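Local coordinates for protein beta-mannosidase (Trichoderma harzianum, PDB 4CVU) that probably removes beta-linked mannose residues from the non-reducing ends of mannosides by hydrolysis, as a fungal glycoside hydrolase of family 2, at residues R735-N747 / I755-V769. Sequence-based numbering, arbitrary orientation.
Sequences RTYEHVIASAFWN and IWVTSDLWEPVAGEV
An antiparallel beta hairpin of an Ig-like domain pairs strand 740-747 with strand 752-759, and His739 and Asp760 join their side chains at its open end. Backbone hydrogen bonds run both ways between Ile741 and Thr758 and between Ser743 and Trp756. Asp760 N adds a bond to His739 O. His739 ND1 donates to Asp760 OD1 at 2.9 Å. The oxygen lies in the ring plane and uses its syn lone pair, but the carboxylate is turned 53° from the ring. With chi1 73°, Asp760 CG sits between its own backbone N and carbonyl carbon, which brings OD1 to the ring edge. Outside the hairpin, Asp317 OD2 is hydrogen-bonded to His739 NE2, and Lys385 makes a salt bridge with Asp760 OD2. Replacing Asp760 with an alanine would probably leave His739 ND1 without its acceptor and Lys385 NZ without this carboxylate.

Val740 and Ala742 face the second sheet of the sandwich. Val740 CG2 meets Leu761 CD1 at 3.9 Å, and Ala742 CB reaches Val769 CG2 at 4.2 Å. On the other face, Phe745 CD1 touches Trp756 CD1 at 3.5 Å, with the phenyl and indole planes 72° apart. A water links Ser743 OG to Thr758 OG1, which also bonds Thr800 of the next strand. At the strand end, Ser759 OG accepts a bond from Leu761 N, two residues on, forming an ST turn.

The hairpin thus has an apolar face within the sandwich and a polar end. There, the lysine probably helps stabilise the negative charge of Asp760. Carboxylates at both imidazole nitrogens would probably favour the protonated imidazolium, and the two bonds limit the ring's rotation.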
loop_
_atom_site.group_PDB
_atom_site.type_symbol
_atom_site.label_atom_id
_atom_site.label_comp_id
_atom_site.label_asym_id
_atom_site.label_seq_id
_atom_site.Cartn_x
_atom_site.Cartn_y
_atom_site.Cartn_z
ATOM N N ARG A 735 -11.163 13.729 29.834
ATOM C CA ARG A 735 -11.876 13.557 31.091
ATOM C C ARG A 735 -10.998 14.050 32.198
ATOM O O ARG A 735 -11.480 14.700 33.148
ATOM C CB ARG A 735 -12.244 12.094 31.376
ATOM C CG ARG A 735 -13.439 11.563 30.584
ATOM C CD ARG A 735 -13.937 10.251 31.217
ATOM N NE ARG A 735 -12.971 9.157 31.096
ATOM C CZ ARG A 735 -12.897 8.322 30.055
ATOM N NH1 ARG A 735 -13.753 8.424 29.024
ATOM N NH2 ARG A 735 -11.969 7.371 30.045
ATOM N N THR A 736 -9.709 13.751 32.080
ATOM C CA THR A 736 -8.786 14.092 33.150
ATOM C C THR A 736 -8.404 15.594 33.131
ATOM O O THR A 736 -7.821 16.070 34.089
ATOM C CB THR A 736 -7.520 13.192 33.119
ATOM O OG1 THR A 736 -7.882 11.867 32.755
ATOM C CG2 THR A 736 -6.827 13.152 34.484
ATOM N N TYR A 737 -8.704 16.298 32.040
ATOM C CA TYR A 737 -8.544 17.746 31.958
ATOM C C TYR A 737 -9.884 18.515 32.208
ATOM O O TYR A 737 -9.995 19.713 31.970
ATOM C CB TYR A 737 -7.931 18.152 30.600
ATOM C CG TYR A 737 -6.403 17.973 30.450
ATOM C CD1 TYR A 737 -5.557 17.901 31.547
ATOM C CD2 TYR A 737 -5.820 17.964 29.198
ATOM C CE1 TYR A 737 -4.170 17.803 31.393
ATOM C CE2 TYR A 737 -4.433 17.872 29.040
ATOM C CZ TYR A 737 -3.615 17.769 30.156
ATOM O OH TYR A 737 -2.247 17.659 30.016
ATOM N N GLU A 738 -10.914 17.811 32.660
ATOM C CA GLU A 738 -12.165 18.486 32.989
ATOM C C GLU A 738 -11.948 19.433 34.191
ATOM O O GLU A 738 -11.018 19.258 34.992
ATOM C CB GLU A 738 -13.273 17.462 33.293
ATOM C CG GLU A 738 -13.842 16.784 32.049
ATOM C CD GLU A 738 -15.143 16.071 32.317
ATOM O OE1 GLU A 738 -16.072 16.748 32.757
ATOM O OE2 GLU A 738 -15.249 14.865 32.140
ATOM N N HIS A 739 -12.807 20.445 34.287
ATOM C CA HIS A 739 -12.666 21.480 35.333
ATOM C C HIS A 739 -12.636 20.906 36.737
ATOM O O HIS A 739 -11.829 21.305 37.532
ATOM C CB HIS A 739 -13.754 22.546 35.204
ATOM C CG HIS A 739 -13.652 23.353 33.951
ATOM N ND1 HIS A 739 -12.609 24.220 33.702
ATOM C CD2 HIS A 739 -14.460 23.413 32.868
ATOM C CE1 HIS A 739 -12.782 24.779 32.513
ATOM N NE2 HIS A 739 -13.900 24.316 31.992
ATOM N N VAL A 740 -13.527 19.952 37.020
ATOM C CA VAL A 740 -13.648 19.314 38.329
ATOM C C VAL A 740 -13.621 17.787 38.122
ATOM O O VAL A 740 -14.457 17.246 37.404
ATOM C CB VAL A 740 -14.975 19.738 39.010
ATOM C CG1 VAL A 740 -15.034 19.282 40.453
ATOM C CG2 VAL A 740 -15.157 21.249 38.949
ATOM N N ILE A 741 -12.643 17.119 38.731
ATOM C CA ILE A 741 -12.440 15.682 38.578
ATOM C C ILE A 741 -12.294 15.017 39.936
ATOM O O ILE A 741 -11.838 15.632 40.898
ATOM C CB ILE A 741 -11.197 15.363 37.686
ATOM C CG1 ILE A 741 -9.906 15.933 38.312
ATOM C CG2 ILE A 741 -11.397 15.935 36.279
ATOM C CD1 ILE A 741 -8.626 15.416 37.673
ATOM N N ALA A 742 -12.729 13.766 39.997
ATOM C CA ALA A 742 -12.485 12.851 41.116
ATOM C C ALA A 742 -11.472 11.828 40.652
ATOM O O ALA A 742 -11.665 11.190 39.615
ATOM C CB ALA A 742 -13.779 12.151 41.523
ATOM N N SER A 743 -10.410 11.653 41.416
ATOM C CA SER A 743 -9.260 10.902 40.964
ATOM C C SER A 743 -8.902 9.827 41.980
ATOM O O SER A 743 -8.882 10.110 43.180
ATOM C CB SER A 743 -8.069 11.845 40.756
ATOM O OG SER A 743 -8.292 12.785 39.698
ATOM N N ALA A 744 -8.607 8.613 41.493
ATOM C CA ALA A 744 -8.277 7.474 42.356
ATOM C C ALA A 744 -6.788 7.235 42.365
ATOM O O ALA A 744 -6.204 6.996 41.325
ATOM C CB ALA A 744 -8.989 6.212 41.883
ATOM N N PHE A 745 -6.200 7.278 43.548
ATOM C CA PHE A 745 -4.764 7.068 43.749
ATOM C C PHE A 745 -4.569 5.746 44.469
ATOM O O PHE A 745 -5.049 5.575 45.604
ATOM C CB PHE A 745 -4.165 8.186 44.610
ATOM C CG PHE A 745 -4.043 9.503 43.899
ATOM C CD1 PHE A 745 -5.114 10.375 43.827
ATOM C CD2 PHE A 745 -2.851 9.879 43.324
ATOM C CE1 PHE A 745 -5.009 11.599 43.179
ATOM C CE2 PHE A 745 -2.726 11.099 42.671
ATOM C CZ PHE A 745 -3.802 11.963 42.599
ATOM N N TRP A 746 -3.866 4.819 43.834
ATOM C CA TRP A 746 -3.679 3.494 44.414
ATOM C C TRP A 746 -2.224 3.267 44.775
ATOM O O TRP A 746 -1.363 3.176 43.901
ATOM C CB TRP A 746 -4.157 2.416 43.442
ATOM C CG TRP A 746 -4.123 0.994 44.019
ATOM C CD1 TRP A 746 -4.278 0.618 45.338
ATOM C CD2 TRP A 746 -3.962 -0.217 43.276
ATOM N NE1 TRP A 746 -4.203 -0.745 45.451
ATOM C CE2 TRP A 746 -4.015 -1.286 44.204
ATOM C CE3 TRP A 746 -3.770 -0.506 41.912
ATOM C CZ2 TRP A 746 -3.876 -2.629 43.808
ATOM C CZ3 TRP A 746 -3.632 -1.839 41.519
ATOM C CH2 TRP A 746 -3.684 -2.882 42.465
ATOM N N ASN A 747 -1.941 3.222 46.067
ATOM C CA ASN A 747 -0.648 2.778 46.525
ATOM C C ASN A 747 -0.736 1.263 46.616
ATOM O O ASN A 747 -1.340 0.735 47.531
ATOM C CB ASN A 747 -0.299 3.420 47.866
ATOM C CG ASN A 747 1.114 3.113 48.302
ATOM O OD1 ASN A 747 1.670 2.070 47.946
ATOM N ND2 ASN A 747 1.717 4.023 49.066
ATOM N N ILE A 755 -9.115 8.769 47.228
ATOM C CA ILE A 755 -9.818 9.523 46.197
ATOM C C ILE A 755 -9.793 11.005 46.553
ATOM O O ILE A 755 -10.167 11.410 47.657
ATOM C CB ILE A 755 -11.260 9.049 45.988
ATOM C CG1 ILE A 755 -11.237 7.570 45.601
ATOM C CG2 ILE A 755 -11.903 9.851 44.863
ATOM C CD1 ILE A 755 -12.486 6.842 45.931
ATOM N N TRP A 756 -9.324 11.803 45.605
ATOM C CA TRP A 756 -9.235 13.246 45.757
ATOM C C TRP A 756 -10.077 13.910 44.707
ATOM O O TRP A 756 -10.184 13.395 43.580
ATOM C CB TRP A 756 -7.799 13.694 45.545
ATOM C CG TRP A 756 -6.833 13.200 46.558
ATOM C CD1 TRP A 756 -6.415 11.933 46.737
ATOM C CD2 TRP A 756 -6.130 13.998 47.503
ATOM N NE1 TRP A 756 -5.478 11.879 47.748
ATOM C CE2 TRP A 756 -5.281 13.144 48.226
ATOM C CE3 TRP A 756 -6.099 15.370 47.776
ATOM C CZ2 TRP A 756 -4.433 13.605 49.237
ATOM C CZ3 TRP A 756 -5.265 15.829 48.786
ATOM C CH2 TRP A 756 -4.444 14.946 49.510
ATOM N N VAL A 757 -10.660 15.052 45.068
ATOM C CA VAL A 757 -11.359 15.902 44.118
ATOM C C VAL A 757 -10.517 17.165 43.848
ATOM O O VAL A 757 -10.094 17.871 44.795
ATOM C CB VAL A 757 -12.755 16.296 44.613
ATOM C CG1 VAL A 757 -13.379 17.346 43.707
ATOM C CG2 VAL A 757 -13.672 15.076 44.712
ATOM N N THR A 758 -10.328 17.475 42.564
ATOM C CA THR A 758 -9.454 18.575 42.147
ATOM C C THR A 758 -10.191 19.469 41.176
ATOM O O THR A 758 -10.870 18.972 40.295
ATOM C CB THR A 758 -8.163 18.032 41.473
ATOM O OG1 THR A 758 -7.423 17.230 42.400
ATOM C CG2 THR A 758 -7.273 19.168 41.020
ATOM N N SER A 759 -10.059 20.787 41.341
ATOM C CA SER A 759 -10.824 21.764 40.545
ATOM C C SER A 759 -9.913 22.855 40.033
ATOM O O SER A 759 -9.094 23.345 40.793
ATOM C CB SER A 759 -11.937 22.400 41.402
ATOM O OG SER A 759 -12.502 23.518 40.758
ATOM N N ASP A 760 -10.057 23.253 38.766
ATOM C CA ASP A 760 -9.266 24.376 38.262
ATOM C C ASP A 760 -10.006 25.732 38.223
ATOM O O ASP A 760 -9.493 26.725 37.674
ATOM C CB ASP A 760 -8.659 24.046 36.901
ATOM C CG ASP A 760 -9.673 24.042 35.774
ATOM O OD1 ASP A 760 -10.906 24.237 36.013
ATOM O OD2 ASP A 760 -9.213 23.826 34.636
ATOM N N LEU A 761 -11.211 25.747 38.776
ATOM C CA LEU A 761 -12.037 26.947 38.782
ATOM C C LEU A 761 -11.435 27.988 39.722
ATOM O O LEU A 761 -10.659 27.648 40.631
ATOM C CB LEU A 761 -13.467 26.608 39.199
ATOM C CG LEU A 761 -14.202 25.623 38.294
ATOM C CD1 LEU A 761 -15.477 25.151 38.986
ATOM C CD2 LEU A 761 -14.509 26.206 36.922
ATOM N N TRP A 762 -11.788 29.249 39.494
ATOM C CA TRP A 762 -11.205 30.369 40.265
ATOM C C TRP A 762 -12.048 30.762 41.490
ATOM O O TRP A 762 -11.881 31.836 42.046
ATOM C CB TRP A 762 -10.959 31.598 39.374
ATOM C CG TRP A 762 -10.039 31.351 38.163
ATOM C CD1 TRP A 762 -9.323 30.208 37.876
ATOM C CD2 TRP A 762 -9.724 32.284 37.131
ATOM N NE1 TRP A 762 -8.613 30.382 36.734
ATOM C CE2 TRP A 762 -8.853 31.636 36.237
ATOM C CE3 TRP A 762 -10.114 33.606 36.856
ATOM C CZ2 TRP A 762 -8.361 32.267 35.082
ATOM C CZ3 TRP A 762 -9.628 34.225 35.717
ATOM C CH2 TRP A 762 -8.760 33.556 34.845
ATOM N N GLU A 763 -12.939 29.881 41.893
ATOM C CA GLU A 763 -13.757 30.055 43.099
ATOM C C GLU A 763 -14.035 28.666 43.697
ATOM O O GLU A 763 -14.028 27.669 42.969
ATOM C CB GLU A 763 -15.076 30.742 42.760
ATOM C CG GLU A 763 -15.994 29.896 41.891
ATOM C CD GLU A 763 -17.155 30.667 41.303
ATOM O OE1 GLU A 763 -16.999 31.878 40.995
ATOM O OE2 GLU A 763 -18.230 30.047 41.135
ATOM N N PRO A 764 -14.250 28.596 45.018
ATOM C CA PRO A 764 -14.676 27.331 45.612
ATOM C C PRO A 764 -15.922 26.747 44.941
ATOM O O PRO A 764 -16.744 27.486 44.413
ATOM C CB PRO A 764 -14.949 27.695 47.086
ATOM C CG PRO A 764 -14.786 29.179 47.199
ATOM C CD PRO A 764 -13.953 29.610 46.043
ATOM N N VAL A 765 -16.014 25.418 44.924
ATOM C CA VAL A 765 -17.231 24.712 44.527
ATOM C C VAL A 765 -17.523 23.573 45.487
ATOM O O VAL A 765 -16.620 23.050 46.139
ATOM C CB VAL A 765 -17.157 24.132 43.100
ATOM C CG1 VAL A 765 -16.983 25.252 42.106
ATOM C CG2 VAL A 765 -16.019 23.132 42.943
ATOM N N ALA A 766 -18.797 23.208 45.559
ATOM C CA ALA A 766 -19.259 22.071 46.335
ATOM C C ALA A 766 -19.926 21.078 45.394
ATOM O O ALA A 766 -20.369 21.435 44.309
ATOM C CB ALA A 766 -20.247 22.530 47.399
ATOM N N GLY A 767 -19.997 19.832 45.822
ATOM C CA GLY A 767 -20.667 18.803 45.038
ATOM C C GLY A 767 -20.641 17.464 45.728
ATOM O O GLY A 767 -20.437 17.383 46.936
ATOM N N GLU A 768 -20.833 16.405 44.953
ATOM C CA GLU A 768 -20.872 15.055 45.512
ATOM C C GLU A 768 -20.280 14.074 44.540
ATOM O O GLU A 768 -20.331 14.284 43.328
ATOM C CB GLU A 768 -22.314 14.599 45.813
ATOM C CG GLU A 768 -23.226 15.700 46.273
ATOM N N VAL A 769 -19.787 12.974 45.090
ATOM C CA VAL A 769 -19.294 11.873 44.297
ATOM C C VAL A 769 -19.983 10.593 44.737
ATOM O O VAL A 769 -19.954 10.240 45.913
ATOM C CB VAL A 769 -17.766 11.734 44.444
ATOM C CG1 VAL A 769 -17.251 10.535 43.672
ATOM C CG2 VAL A 769 -17.097 13.006 43.962
HETATM O O HOH W 1 -6.287 14.826 41.042
#